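Local structure of coiled-coil and C2 domain-containing protein 1-like (Drosophila melanogaster, 6EI6) at residues D84-R87 with Y88-K92. The protein binds phosphatidylinositol monophosphates through its C2 domain and regulates the ESCRT pathway in endosomal sorting, probably by preventing inappropriate polymerisation of the ESCRT-III component shrub. Numbering follows the deposited sequence.
Sequences DLVR and YSKRK
V86 O takes two hydrogen bonds from the following turn. One is the regular helical bond from K90 N, 3.2 Å from V86 O and bent at the hydrogen. The other comes from the hydroxyl S89 OG, only 2.8 Å from V86 O. Both donors approach from the same face of the V86 carbonyl plane. The hydroxyl reaches back because OG sits between the backbone N and the carbonyl carbon of S89 (chi1 80°). Serine suits this buried place: its side chain is small enough to pack against L96 and P97, and its one polar atom is satisfied within its own helix.

The other backbone bonds between D84-R87 and Y88-K92, like that from K90 N, join residues four apart. S89 N gives a nearly straight one, 170°, to L85 O at 3.1 Å, while Y88 N to D84 O and R91 N to R87 O are both 2.8 Å.

Among the side chains, V86 and K90 run alongside each other in the same direction, with V86 CG1 3.8 Å from K90 CE. The short branched valine also meets M42 and L46 of helix 34-62 and L268 of strand 265-268. The longer lysine carries its amino group past this apolar patch to a salt bridge with E43, whose carboxylate also pairs with R87 NE. R87 reaches it on a chain extended from CG to NE.

This is the last stretch of an alpha-helix, ending as K92 leaves helical geometry, with the serine-to-carbonyl bond common in helices; its inner face packs in the helical hairpin of 34-62 and 66-91.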
ATOM      1  N   ASP A  84      -3.211 -17.165 -19.481  1.00 42.49           N
ATOM      2  CA  ASP A  84      -2.782 -18.538 -19.760  1.00 43.91           C
ATOM      3  C   ASP A  84      -2.910 -18.859 -21.241  1.00 42.02           C
ATOM      4  O   ASP A  84      -2.037 -19.515 -21.822  1.00 43.42           O
ATOM      5  CB  ASP A  84      -3.606 -19.553 -18.948  1.00 43.30           C
ATOM      6  CG  ASP A  84      -3.443 -19.395 -17.443  1.00 49.88           C
ATOM      7  OD1 ASP A  84      -2.383 -18.877 -16.985  1.00 48.12           O
ATOM      8  OD2 ASP A  84      -4.395 -19.794 -16.721  1.00 52.92           O
ATOM      9  N   LEU A  85      -4.014 -18.427 -21.857  1.00 42.29           N
ATOM     10  CA  LEU A  85      -4.221 -18.631 -23.289  1.00 42.63           C
ATOM     11  C   LEU A  85      -3.109 -17.996 -24.119  1.00 43.96           C
ATOM     12  O   LEU A  85      -2.681 -18.563 -25.130  1.00 47.92           O
ATOM     13  CB  LEU A  85      -5.569 -18.043 -23.700  1.00 39.53           C
ATOM     14  CG  LEU A  85      -6.800 -18.902 -23.489  1.00 40.74           C
ATOM     15  CD1 LEU A  85      -8.041 -18.086 -23.841  1.00 40.43           C
ATOM     16  CD2 LEU A  85      -6.702 -20.136 -24.368  1.00 39.75           C
ATOM     17  N   VAL A  86      -2.658 -16.794 -23.737  1.00 42.82           N
ATOM     18  CA  VAL A  86      -1.607 -16.131 -24.506  1.00 43.93           C
ATOM     19  C   VAL A  86      -0.274 -16.839 -24.292  1.00 46.98           C
ATOM     20  O   VAL A  86       0.479 -17.065 -25.248  1.00 44.08           O
ATOM     21  CB  VAL A  86      -1.506 -14.635 -24.144  1.00 39.82           C
ATOM     22  CG1 VAL A  86      -0.305 -14.020 -24.844  1.00 41.99           C
ATOM     23  CG2 VAL A  86      -2.779 -13.883 -24.504  1.00 37.65           C
ATOM     24  N   ARG A  87       0.042 -17.191 -23.035  1.00 44.20           N
ATOM     25  CA  ARG A  87       1.279 -17.912 -22.753  1.00 45.77           C
ATOM     26  C   ARG A  87       1.300 -19.262 -23.461  1.00 50.79           C
ATOM     27  O   ARG A  87       2.341 -19.693 -23.976  1.00 49.91           O
ATOM     28  CB  ARG A  87       1.448 -18.089 -21.246  1.00 46.29           C
ATOM     29  CG  ARG A  87       1.869 -16.836 -20.522  1.00 42.55           C
ATOM     30  CD  ARG A  87       1.555 -16.930 -19.051  1.00 47.90           C
ATOM     31  NE  ARG A  87       2.158 -15.795 -18.343  1.00 62.35           N
ATOM     32  CZ  ARG A  87       1.963 -15.501 -17.054  1.00 58.06           C
ATOM     33  NH1 ARG A  87       1.171 -16.256 -16.286  1.00 50.39           N
ATOM     34  NH2 ARG A  87       2.564 -14.434 -16.538  1.00 57.06           N
ATOM     35  N   TYR A  88       0.141 -19.923 -23.531  1.00 51.47           N
ATOM     36  CA  TYR A  88       0.060 -21.235 -24.166  1.00 55.01           C
ATOM     37  C   TYR A  88       0.284 -21.137 -25.676  1.00 57.93           C
ATOM     38  O   TYR A  88       1.053 -21.920 -26.249  1.00 62.78           O
ATOM     39  CB  TYR A  88      -1.290 -21.880 -23.842  1.00 53.15           C
ATOM     40  CG  TYR A  88      -1.583 -23.129 -24.641  1.00 60.91           C
ATOM     41  CD1 TYR A  88      -1.030 -24.356 -24.281  1.00 62.21           C
ATOM     42  CD2 TYR A  88      -2.413 -23.083 -25.762  1.00 60.10           C
ATOM     43  CE1 TYR A  88      -1.293 -25.504 -25.017  1.00 61.65           C
ATOM     44  CE2 TYR A  88      -2.676 -24.221 -26.498  1.00 59.83           C
ATOM     45  CZ  TYR A  88      -2.111 -25.425 -26.119  1.00 63.36           C
ATOM     46  OH  TYR A  88      -2.371 -26.559 -26.851  1.00 78.47           O
ATOM     47  N   SER A  89      -0.385 -20.188 -26.344  1.00 55.90           N
ATOM     48  CA  SER A  89      -0.131 -19.974 -27.766  1.00 54.79           C
ATOM     49  C   SER A  89       1.346 -19.744 -28.036  1.00 54.16           C
ATOM     50  O   SER A  89       1.849 -20.125 -29.099  1.00 57.76           O
ATOM     51  CB  SER A  89      -0.929 -18.778 -28.280  1.00 50.15           C
ATOM     52  OG  SER A  89      -0.277 -17.569 -27.944  1.00 46.12           O
ATOM     53  N   LYS A  90       2.052 -19.112 -27.092  1.00 56.13           N
ATOM     54  CA  LYS A  90       3.485 -18.872 -27.248  1.00 58.87           C
ATOM     55  C   LYS A  90       4.301 -20.114 -26.929  1.00 63.91           C
ATOM     56  O   LYS A  90       5.352 -20.318 -27.539  1.00 62.95           O
ATOM     57  CB  LYS A  90       3.960 -17.724 -26.346  1.00 47.28           C
ATOM     58  CG  LYS A  90       3.464 -16.329 -26.733  1.00 47.79           C
ATOM     59  CD  LYS A  90       4.285 -15.238 -26.044  1.00 39.34           C
ATOM     60  CE  LYS A  90       3.428 -14.142 -25.457  1.00 42.79           C
ATOM     61  NZ  LYS A  90       4.249 -13.197 -24.617  1.00 43.34           N
ATOM     62  N   ARG A  91       3.850 -20.936 -25.968  1.00 68.46           N
ATOM     63  CA  ARG A  91       4.621 -22.113 -25.571  1.00 63.11           C
ATOM     64  C   ARG A  91       4.691 -23.107 -26.713  1.00 61.42           C
ATOM     65  O   ARG A  91       5.767 -23.613 -27.041  1.00 68.55           O
ATOM     66  CB  ARG A  91       4.021 -22.759 -24.319  1.00 65.27           C
ATOM     67  CG  ARG A  91       4.839 -22.496 -23.042  1.00 75.17           C
ATOM     68  CD  ARG A  91       4.320 -23.274 -21.816  1.00 81.67           C
ATOM     69  NE  ARG A  91       4.983 -24.572 -21.656  1.00 86.28           N
ATOM     70  CZ  ARG A  91       5.765 -24.910 -20.626  1.00 86.97           C
ATOM     71  NH1 ARG A  91       6.002 -24.046 -19.643  1.00 84.49           N
ATOM     72  NH2 ARG A  91       6.317 -26.118 -20.579  1.00 80.59           N
ATOM     73  N   LYS A  92       3.560 -23.372 -27.359  1.00 61.27           N
ATOM     74  CA  LYS A  92       3.578 -24.036 -28.654  1.00 60.53           C
ATOM     75  C   LYS A  92       4.009 -22.987 -29.656  1.00 64.57           C
ATOM     76  O   LYS A  92       4.720 -22.050 -29.295  1.00 65.67           O
ATOM     77  CB  LYS A  92       2.213 -24.631 -28.998  1.00 63.00           C
ATOM     78  CG  LYS A  92       1.621 -25.544 -27.902  1.00 67.98           C
ATOM     79  CD  LYS A  92       2.643 -26.588 -27.396  1.00 65.15           C
ATOM     80  CE  LYS A  92       1.973 -27.892 -26.925  1.00 64.14           C
ATOM     81  NZ  LYS A  92       2.779 -29.102 -27.271  1.00 58.23           N
TER